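Cortical-lytic enzyme (Bacillus cereus, PDB 4S3J) hydrolyses partially degraded cortex peptidoglycan as an N-acetylglucosaminidase during spore germination, probably recognising the muramic acid delta-lactam of spore peptidoglycan. Local coordinates at residues Asn130-Leu136 against Thr167-Leu171; Gly287-Pro293 against Phe327-Phe333. One frame throughout, in Å; residues are numbered along the deposited sequence.

Contact 1 of 2, residues Asn130-Leu136 against Thr167-Leu171; sequences NPFLTYL and TIPML
Two neighbouring parallel strands of the family 18 TIM barrel begin side by side here, strand 135-143 next to strand 168-177. A 3-10 turn, N130-F132, closed by L133 N to N130 O at 3.1 Å, leads through a kink at T134 (phi/psi -80/-41) into extended Y135. Y135 pairs with I168 (CA-CA 4.7 Å) and L136 with P169 (4.8 Å). The hydrogen bonds zigzag: I168 N to T134 O 2.9 Å, L136 N to I168 O 3.0 Å, M170 N to L136 O 2.8 Å. P169 CA makes a CA-H...O contact with L136 O at 3.4 Å; a water bridges L136 O and M170 O. In this beta-alpha-beta unit, helix 155-164 packs through I158 and A162 on L136 (chi1 t). The face bearing Y135, I168 and M170 is turned from that helix, consistent with the barrel interior: Y135 meets F278, and M170 SD makes an oblique Met-aromatic contact 4.9 Å from the Y135 ring centroid. Side chains of M170 and E220 (probable proton donor) lie about 12 Å apart. Near K429, whose NZ bonds to N130 O and L133 O, the one hydroxyl proton of T167 (chi1 m) has N130 OD1 (2.9 Å from OG1) and L133 O (3.2 Å) within reach.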
ATOM      1  N   ASN A 130       1.939   7.131  11.609  1.00 21.04           N
ATOM      2  CA  ASN A 130       3.113   6.510  12.240  1.00 20.93           C
ATOM      3  C   ASN A 130       2.830   5.371  13.242  1.00 18.71           C
ATOM      4  O   ASN A 130       3.574   4.381  13.282  1.00 20.40           O
ATOM      5  CB  ASN A 130       3.950   7.585  12.949  1.00 20.99           C
ATOM      6  CG  ASN A 130       5.339   7.093  13.304  1.00 20.76           C
ATOM      7  OD1 ASN A 130       6.031   6.502  12.474  1.00 19.93           O
ATOM      8  ND2 ASN A 130       5.732   7.290  14.556  1.00 24.18           N
ATOM      9  N   PRO A 131       1.788   5.502  14.078  1.00 22.30           N
ATOM     10  CA  PRO A 131       1.519   4.411  15.024  1.00 24.61           C
ATOM     11  C   PRO A 131       1.228   3.070  14.344  1.00 23.58           C
ATOM     12  O   PRO A 131       1.463   2.023  14.944  1.00 27.82           O
ATOM     13  CB  PRO A 131       0.282   4.905  15.779  1.00 23.31           C
ATOM     14  CG  PRO A 131       0.276   6.351  15.625  1.00 27.79           C
ATOM     15  CD  PRO A 131       0.888   6.646  14.293  1.00 24.74           C
ATOM     16  N   PHE A 132       0.763   3.118  13.096  1.00 18.12           N
ATOM     17  CA  PHE A 132       0.404   1.925  12.336  1.00 20.66           C
ATOM     18  C   PHE A 132       1.575   1.326  11.544  1.00 18.69           C
ATOM     19  O   PHE A 132       1.368   0.368  10.787  1.00 18.68           O
ATOM     20  CB  PHE A 132      -0.729   2.240  11.332  1.00 16.38           C
ATOM     21  CG  PHE A 132      -1.987   2.785  11.941  1.00 17.93           C
ATOM     22  CD1 PHE A 132      -2.169   4.150  12.109  1.00 18.59           C
ATOM     23  CD2 PHE A 132      -3.011   1.924  12.292  1.00 22.61           C
ATOM     24  CE1 PHE A 132      -3.340   4.642  12.647  1.00 24.11           C
ATOM     25  CE2 PHE A 132      -4.184   2.413  12.832  1.00 21.26           C
ATOM     26  CZ  PHE A 132      -4.345   3.774  13.011  1.00 32.99           C
ATOM     27  N   LEU A 133       2.789   1.867  11.720  1.00 17.78           N
ATOM     28  CA  LEU A 133       3.931   1.519  10.870  1.00 16.15           C
ATOM     29  C   LEU A 133       5.055   0.745  11.550  1.00 17.41           C
ATOM     30  O   LEU A 133       5.475   1.066  12.669  1.00 20.09           O
ATOM     31  CB  LEU A 133       4.557   2.780  10.294  1.00 15.85           C
ATOM     32  CG  LEU A 133       3.661   3.662   9.444  1.00 16.09           C
ATOM     33  CD1 LEU A 133       4.531   4.812   8.919  1.00 17.57           C
ATOM     34  CD2 LEU A 133       3.029   2.889   8.311  1.00 15.92           C
ATOM     35  N   THR A 134       5.586  -0.248  10.846  1.00 18.49           N
ATOM     36  CA  THR A 134       6.849  -0.847  11.255  1.00 18.77           C
ATOM     37  C   THR A 134       7.998   0.051  10.794  1.00 18.53           C
ATOM     38  O   THR A 134       8.988   0.267  11.525  1.00 18.68           O
ATOM     39  CB  THR A 134       7.039  -2.267  10.671  1.00 18.70           C
ATOM     40  OG1 THR A 134       5.864  -3.060  10.906  1.00 20.51           O
ATOM     41  CG2 THR A 134       8.259  -2.936  11.301  1.00 18.43           C
ATOM     42  N   TYR A 135       7.846   0.564   9.569  1.00 18.20           N
ATOM     43  CA  TYR A 135       8.846   1.404   8.921  1.00 17.71           C
ATOM     44  C   TYR A 135       8.226   2.654   8.306  1.00 19.23           C
ATOM     45  O   TYR A 135       7.135   2.578   7.761  1.00 17.74           O
ATOM     46  CB  TYR A 135       9.548   0.632   7.805  1.00 19.02           C
ATOM     47  CG  TYR A 135      10.300  -0.600   8.220  1.00 17.92           C
ATOM     48  CD1 TYR A 135      11.602  -0.504   8.645  1.00 20.18           C
ATOM     49  CD2 TYR A 135       9.709  -1.854   8.158  1.00 18.96           C
ATOM     50  CE1 TYR A 135      12.303  -1.613   9.017  1.00 24.16           C
ATOM     51  CE2 TYR A 135      10.406  -2.984   8.525  1.00 23.81           C
ATOM     52  CZ  TYR A 135      11.705  -2.850   8.955  1.00 26.82           C
ATOM     53  OH  TYR A 135      12.448  -3.952   9.338  1.00 32.82           O
ATOM     54  N   LEU A 136       8.950   3.777   8.378  1.00 17.41           N
ATOM     55  CA  LEU A 136       8.609   5.026   7.692  1.00 15.71           C
ATOM     56  C   LEU A 136       9.709   5.332   6.686  1.00 17.65           C
ATOM     57  O   LEU A 136      10.892   5.392   7.054  1.00 18.69           O
ATOM     58  CB  LEU A 136       8.450   6.171   8.683  1.00 17.50           C
ATOM     59  CG  LEU A 136       8.155   7.550   8.088  1.00 18.86           C
ATOM     60  CD1 LEU A 136       6.796   7.571   7.338  1.00 17.07           C
ATOM     61  CD2 LEU A 136       8.188   8.612   9.168  1.00 21.33           C
ATOM     62  N   THR A 167       8.708   3.337  15.361  1.00 21.43           N
ATOM     63  CA  THR A 167       8.816   3.053  13.939  1.00 18.75           C
ATOM     64  C   THR A 167      10.274   3.200  13.527  1.00 19.13           C
ATOM     65  O   THR A 167      10.954   4.107  13.989  1.00 26.94           O
ATOM     66  CB  THR A 167       7.918   4.010  13.117  1.00 22.95           C
ATOM     67  OG1 THR A 167       6.575   3.908  13.589  1.00 21.76           O
ATOM     68  CG2 THR A 167       7.959   3.697  11.628  1.00 21.99           C
ATOM     69  N   ILE A 168      10.744   2.295  12.676  1.00 20.62           N
ATOM     70  CA  ILE A 168      12.100   2.380  12.116  1.00 22.55           C
ATOM     71  C   ILE A 168      12.099   3.314  10.924  1.00 21.58           C
ATOM     72  O   ILE A 168      11.447   3.008   9.939  1.00 19.74           O
ATOM     73  CB  ILE A 168      12.627   1.018  11.609  1.00 21.31           C
ATOM     74  CG1 ILE A 168      12.547  -0.067  12.682  1.00 26.22           C
ATOM     75  CG2 ILE A 168      14.031   1.180  10.996  1.00 21.50           C
ATOM     76  CD1 ILE A 168      13.380   0.174  13.856  1.00 29.52           C
ATOM     77  N   PRO A 169      12.850   4.439  10.976  1.00 25.85           N
ATOM     78  CA  PRO A 169      12.942   5.207   9.726  1.00 22.02           C
ATOM     79  C   PRO A 169      13.906   4.547   8.748  1.00 18.79           C
ATOM     80  O   PRO A 169      14.975   4.122   9.162  1.00 22.62           O
ATOM     81  CB  PRO A 169      13.431   6.579  10.189  1.00 24.50           C
ATOM     82  CG  PRO A 169      14.192   6.307  11.436  1.00 21.48           C
ATOM     83  CD  PRO A 169      13.544   5.110  12.090  1.00 22.87           C
ATOM     84  N   MET A 170      13.501   4.398   7.491  1.00 18.66           N
ATOM     85  CA  MET A 170      14.382   3.856   6.443  1.00 17.28           C
ATOM     86  C   MET A 170      15.229   4.949   5.818  1.00 20.35           C
ATOM     87  O   MET A 170      14.785   6.098   5.669  1.00 20.29           O
ATOM     88  CB  MET A 170      13.543   3.155   5.369  1.00 18.37           C
ATOM     89  CG  MET A 170      12.848   1.881   5.846  1.00 22.05           C
ATOM     90  SD  MET A 170      11.399   1.391   4.865  1.00 21.12           S
ATOM     91  CE  MET A 170      12.095   1.201   3.238  1.00 20.53           C
ATOM     92  N   LEU A 171      16.468   4.600   5.497  1.00 19.29           N
ATOM     93  CA  LEU A 171      17.326   5.452   4.687  1.00 17.97           C
ATOM     94  C   LEU A 171      17.065   5.079   3.241  1.00 18.19           C
ATOM     95  O   LEU A 171      17.591   4.076   2.740  1.00 18.34           O
ATOM     96  CB  LEU A 171      18.800   5.261   5.073  1.00 18.34           C
ATOM     97  CG  LEU A 171      19.842   5.960   4.191  1.00 18.46           C
ATOM     98  CD1 LEU A 171      19.520   7.415   3.953  1.00 20.91           C
ATOM     99  CD2 LEU A 171      21.226   5.856   4.804  1.00 26.22           C
TER
HETATM  100  O   HOH W   1      12.635   7.534   6.520  1.00 18.75           O

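Contact 2 of 2, residues Gly287-Pro293 against Phe327-Phe333; sequences GWQGGPP and FDWKLPF
The indole of W329 (chi1 m) fills a hollow in the loop G287-P293, with the W288-G291 turn at its NE1 end, P293 over one face and G287 and W288 O at its edge. The turn is type I, closed by G291 N to W288 O at 3.0 Å; a CB on G290 or G291 would clash with the W288 indole. W329 NE1 makes two weak hydrogen bonds, to G291 O at 2.8 Å and W288 O at 3.5 Å. P293 CA stands 3.5 Å from the centroid of the W329 six-membered ring, a CH-pi contact, and P293 CB lies 3.5 Å from W329 CE3. F327 (chi1 m) offers a ring face to Q289 N, 3.8 Å from F327 CE2. Past the cis peptide before P332 the chain bends back, and P292 CB sits over the face of the F333 ring (chi1 t), 4.0 Å from the F333 centroid, a second CH-pi contact; L331 CD2 touches P293 CG at 3.7 Å. The side chains of W288 and E220, the probable proton donor, are about 11 Å apart. Strand 318-330 runs on from the barrel into antiparallel pairing with 341-343 and 379-383, probably the insertion of many family 18 enzymes, and the loop before helix 299-312 packs against it.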
ATOM      1  N   GLY A 287      -3.266   0.156 -14.181  1.00 20.32           N
ATOM      2  CA  GLY A 287      -3.836   1.454 -14.516  1.00 17.66           C
ATOM      3  C   GLY A 287      -2.918   2.532 -13.963  1.00 21.13           C
ATOM      4  O   GLY A 287      -2.581   2.513 -12.773  1.00 19.62           O
ATOM      5  N   TRP A 288      -2.492   3.460 -14.819  1.00 20.18           N
ATOM      6  CA  TRP A 288      -1.533   4.480 -14.415  1.00 19.88           C
ATOM      7  C   TRP A 288      -1.822   5.827 -15.101  1.00 17.99           C
ATOM      8  O   TRP A 288      -2.647   5.907 -16.024  1.00 15.95           O
ATOM      9  CB  TRP A 288      -0.097   3.993 -14.694  1.00 21.09           C
ATOM     10  CG  TRP A 288       0.285   3.953 -16.136  1.00 20.35           C
ATOM     11  CD1 TRP A 288      -0.155   3.069 -17.078  1.00 22.70           C
ATOM     12  CD2 TRP A 288       1.186   4.845 -16.809  1.00 20.87           C
ATOM     13  NE1 TRP A 288       0.417   3.356 -18.301  1.00 24.95           N
ATOM     14  CE2 TRP A 288       1.240   4.440 -18.159  1.00 22.79           C
ATOM     15  CE3 TRP A 288       1.950   5.937 -16.398  1.00 25.51           C
ATOM     16  CZ2 TRP A 288       2.032   5.100 -19.102  1.00 26.05           C
ATOM     17  CZ3 TRP A 288       2.737   6.592 -17.343  1.00 28.72           C
ATOM     18  CH2 TRP A 288       2.766   6.170 -18.672  1.00 25.93           C
ATOM     19  N   GLN A 289      -1.152   6.870 -14.613  1.00 18.32           N
ATOM     20  CA  GLN A 289      -1.455   8.261 -14.924  1.00 20.89           C
ATOM     21  C   GLN A 289      -1.432   8.551 -16.421  1.00 17.83           C
ATOM     22  O   GLN A 289      -2.200   9.362 -16.913  1.00 19.34           O
ATOM     23  CB  GLN A 289      -0.466   9.157 -14.174  1.00 35.23           C
ATOM     24  CG  GLN A 289      -0.841  10.623 -14.115  1.00 53.18           C
ATOM     25  CD  GLN A 289      -0.141  11.344 -12.979  1.00 53.97           C
ATOM     26  OE1 GLN A 289       1.023  11.059 -12.680  1.00 43.38           O
ATOM     27  NE2 GLN A 289      -0.849  12.270 -12.323  1.00 32.72           N
ATOM     28  N   GLY A 290      -0.557   7.852 -17.138  1.00 21.33           N
ATOM     29  CA  GLY A 290      -0.362   8.077 -18.564  1.00 22.45           C
ATOM     30  C   GLY A 290      -1.033   7.072 -19.484  1.00 21.39           C
ATOM     31  O   GLY A 290      -0.852   7.116 -20.704  1.00 23.50           O
ATOM     32  N   GLY A 291      -1.826   6.166 -18.913  1.00 17.81           N
ATOM     33  CA  GLY A 291      -2.521   5.151 -19.682  1.00 21.06           C
ATOM     34  C   GLY A 291      -4.038   5.301 -19.627  1.00 16.99           C
ATOM     35  O   GLY A 291      -4.550   6.276 -19.098  1.00 17.58           O
ATOM     36  N   PRO A 292      -4.755   4.342 -20.227  1.00 20.30           N
ATOM     37  CA  PRO A 292      -6.219   4.401 -20.209  1.00 19.38           C
ATOM     38  C   PRO A 292      -6.791   3.961 -18.855  1.00 21.70           C
ATOM     39  O   PRO A 292      -6.108   3.308 -18.076  1.00 18.54           O
ATOM     40  CB  PRO A 292      -6.622   3.430 -21.318  1.00 20.53           C
ATOM     41  CG  PRO A 292      -5.506   2.444 -21.351  1.00 25.12           C
ATOM     42  CD  PRO A 292      -4.256   3.221 -21.041  1.00 24.04           C
ATOM     43  N   PRO A 293      -8.044   4.316 -18.589  1.00 20.44           N
ATOM     44  CA  PRO A 293      -8.619   3.988 -17.278  1.00 17.21           C
ATOM     45  C   PRO A 293      -8.808   2.493 -17.050  1.00 18.37           C
ATOM     46  O   PRO A 293      -9.303   1.759 -17.920  1.00 17.05           O
ATOM     47  CB  PRO A 293      -9.959   4.714 -17.291  1.00 16.79           C
ATOM     48  CG  PRO A 293     -10.277   4.923 -18.758  1.00 18.18           C
ATOM     49  CD  PRO A 293      -8.964   5.094 -19.431  1.00 19.98           C
ATOM     50  N   PHE A 327      -7.111   7.195  -9.749  1.00 11.61           N
ATOM     51  CA  PHE A 327      -6.993   8.221 -10.793  1.00  9.78           C
ATOM     52  C   PHE A 327      -8.360   8.582 -11.352  1.00 10.96           C
ATOM     53  O   PHE A 327      -9.268   7.745 -11.398  1.00 11.09           O
ATOM     54  CB  PHE A 327      -6.106   7.759 -11.946  1.00 12.89           C
ATOM     55  CG  PHE A 327      -4.639   7.666 -11.597  1.00 13.78           C
ATOM     56  CD1 PHE A 327      -3.900   8.805 -11.334  1.00 13.98           C
ATOM     57  CD2 PHE A 327      -4.031   6.442 -11.534  1.00 13.73           C
ATOM     58  CE1 PHE A 327      -2.538   8.715 -11.012  1.00 15.42           C
ATOM     59  CE2 PHE A 327      -2.682   6.331 -11.215  1.00 17.09           C
ATOM     60  CZ  PHE A 327      -1.940   7.480 -10.951  1.00 19.74           C
ATOM     61  N   ASP A 328      -8.465   9.837 -11.770  1.00 10.72           N
ATOM     62  CA  ASP A 328      -9.618  10.381 -12.468  1.00 11.02           C
ATOM     63  C   ASP A 328      -9.142  10.677 -13.890  1.00 13.38           C
ATOM     64  O   ASP A 328      -8.282  11.540 -14.083  1.00 13.74           O
ATOM     65  CB  ASP A 328     -10.121  11.636 -11.743  1.00  9.58           C
ATOM     66  CG  ASP A 328     -11.306  12.298 -12.433  1.00 15.68           C
ATOM     67  OD1 ASP A 328     -11.463  12.157 -13.667  1.00 17.89           O
ATOM     68  OD2 ASP A 328     -12.062  12.996 -11.731  1.00 15.21           O
ATOM     69  N   TRP A 329      -9.617   9.900 -14.853  1.00 10.33           N
ATOM     70  CA  TRP A 329      -9.307  10.055 -16.273  1.00 10.77           C
ATOM     71  C   TRP A 329     -10.426  10.770 -17.021  1.00 15.55           C
ATOM     72  O   TRP A 329     -11.584  10.429 -16.848  1.00 14.88           O
ATOM     73  CB  TRP A 329      -9.126   8.694 -16.932  1.00 13.81           C
ATOM     74  CG  TRP A 329      -7.915   7.883 -16.602  1.00 11.13           C
ATOM     75  CD1 TRP A 329      -6.734   7.887 -17.287  1.00 13.78           C
ATOM     76  CD2 TRP A 329      -7.779   6.886 -15.570  1.00 10.89           C
ATOM     77  NE1 TRP A 329      -5.864   6.983 -16.729  1.00 13.59           N
ATOM     78  CE2 TRP A 329      -6.478   6.347 -15.683  1.00 11.10           C
ATOM     79  CE3 TRP A 329      -8.625   6.399 -14.565  1.00 14.29           C
ATOM     80  CZ2 TRP A 329      -5.997   5.357 -14.830  1.00 14.53           C
ATOM     81  CZ3 TRP A 329      -8.138   5.400 -13.713  1.00 13.91           C
ATOM     82  CH2 TRP A 329      -6.843   4.886 -13.866  1.00 15.59           C
ATOM     83  N   LYS A 330     -10.084  11.713 -17.888  1.00 13.38           N
ATOM     84  CA  LYS A 330     -11.049  12.265 -18.838  1.00 11.88           C
ATOM     85  C   LYS A 330     -11.113  11.375 -20.064  1.00 17.35           C
ATOM     86  O   LYS A 330     -10.091  10.843 -20.507  1.00 22.01           O
ATOM     87  CB  LYS A 330     -10.674  13.696 -19.231  1.00 14.04           C
ATOM     88  CG  LYS A 330     -10.848  14.688 -18.103  1.00 18.11           C
ATOM     89  CD  LYS A 330     -10.391  16.056 -18.541  1.00 25.90           C
ATOM     90  CE  LYS A 330     -10.463  17.046 -17.422  1.00 33.87           C
ATOM     91  NZ  LYS A 330      -9.922  18.360 -17.872  1.00 37.03           N
ATOM     92  N   LEU A 331     -12.322  11.204 -20.606  1.00 13.91           N
ATOM     93  CA  LEU A 331     -12.579  10.330 -21.758  1.00 15.34           C
ATOM     94  C   LEU A 331     -12.937  11.173 -22.973  1.00 17.36           C
ATOM     95  O   LEU A 331     -13.460  12.271 -22.827  1.00 20.85           O
ATOM     96  CB  LEU A 331     -13.715   9.339 -21.439  1.00 17.72           C
ATOM     97  CG  LEU A 331     -13.475   8.355 -20.292  1.00 20.17           C
ATOM     98  CD1 LEU A 331     -14.713   7.483 -20.033  1.00 20.00           C
ATOM     99  CD2 LEU A 331     -12.295   7.473 -20.562  1.00 27.66           C
ATOM    100  N   PRO A 332     -12.656  10.660 -24.184  1.00 19.82           N
ATOM    101  CA  PRO A 332     -12.023   9.367 -24.451  1.00 21.88           C
ATOM    102  C   PRO A 332     -10.518   9.415 -24.221  1.00 18.49           C
ATOM    103  O   PRO A 332      -9.911  10.489 -24.363  1.00 20.21           O
ATOM    104  CB  PRO A 332     -12.347   9.125 -25.925  1.00 27.41           C
ATOM    105  CG  PRO A 332     -12.389  10.511 -26.517  1.00 24.49           C
ATOM    106  CD  PRO A 332     -13.010  11.369 -25.433  1.00 28.27           C
ATOM    107  N   PHE A 333      -9.920   8.273 -23.892  1.00 20.77           N
ATOM    108  CA  PHE A 333      -8.477   8.215 -23.759  1.00 20.82           C
ATOM    109  C   PHE A 333      -7.846   8.325 -25.135  1.00 24.49           C
ATOM    110  O   PHE A 333      -8.248   7.644 -26.079  1.00 24.11           O
ATOM    111  CB  PHE A 333      -8.014   6.934 -23.092  1.00 22.78           C
ATOM    112  CG  PHE A 333      -6.525   6.782 -23.099  1.00 25.95           C
ATOM    113  CD1 PHE A 333      -5.744   7.540 -22.242  1.00 25.17           C
ATOM    114  CD2 PHE A 333      -5.898   5.923 -23.983  1.00 28.13           C
ATOM    115  CE1 PHE A 333      -4.372   7.425 -22.248  1.00 32.23           C
ATOM    116  CE2 PHE A 333      -4.525   5.809 -23.992  1.00 31.82           C
ATOM    117  CZ  PHE A 333      -3.763   6.559 -23.130  1.00 31.76           C
TER

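Both contacts reach the same curled sheet, in series along the chain and on opposite sides of its centre. From the N terminus, after strand 104-111 and helix 120-129, contact 1 closes first, joining consecutive barrel strands across the 30 residues that include helix 155-164. The chain then passes through strands 214-218, 246-251 and 278-281 before contact 2 opens; that one closes across 33 residues containing helix 299-312, bringing the loop that follows strand 278-281 to the far end of strand 318-330. Neither contact nests in or crosses the other. The centres of contacts 1 and 2 are about 32 Å apart, and the nearest atoms of the two contacts about 20 Å.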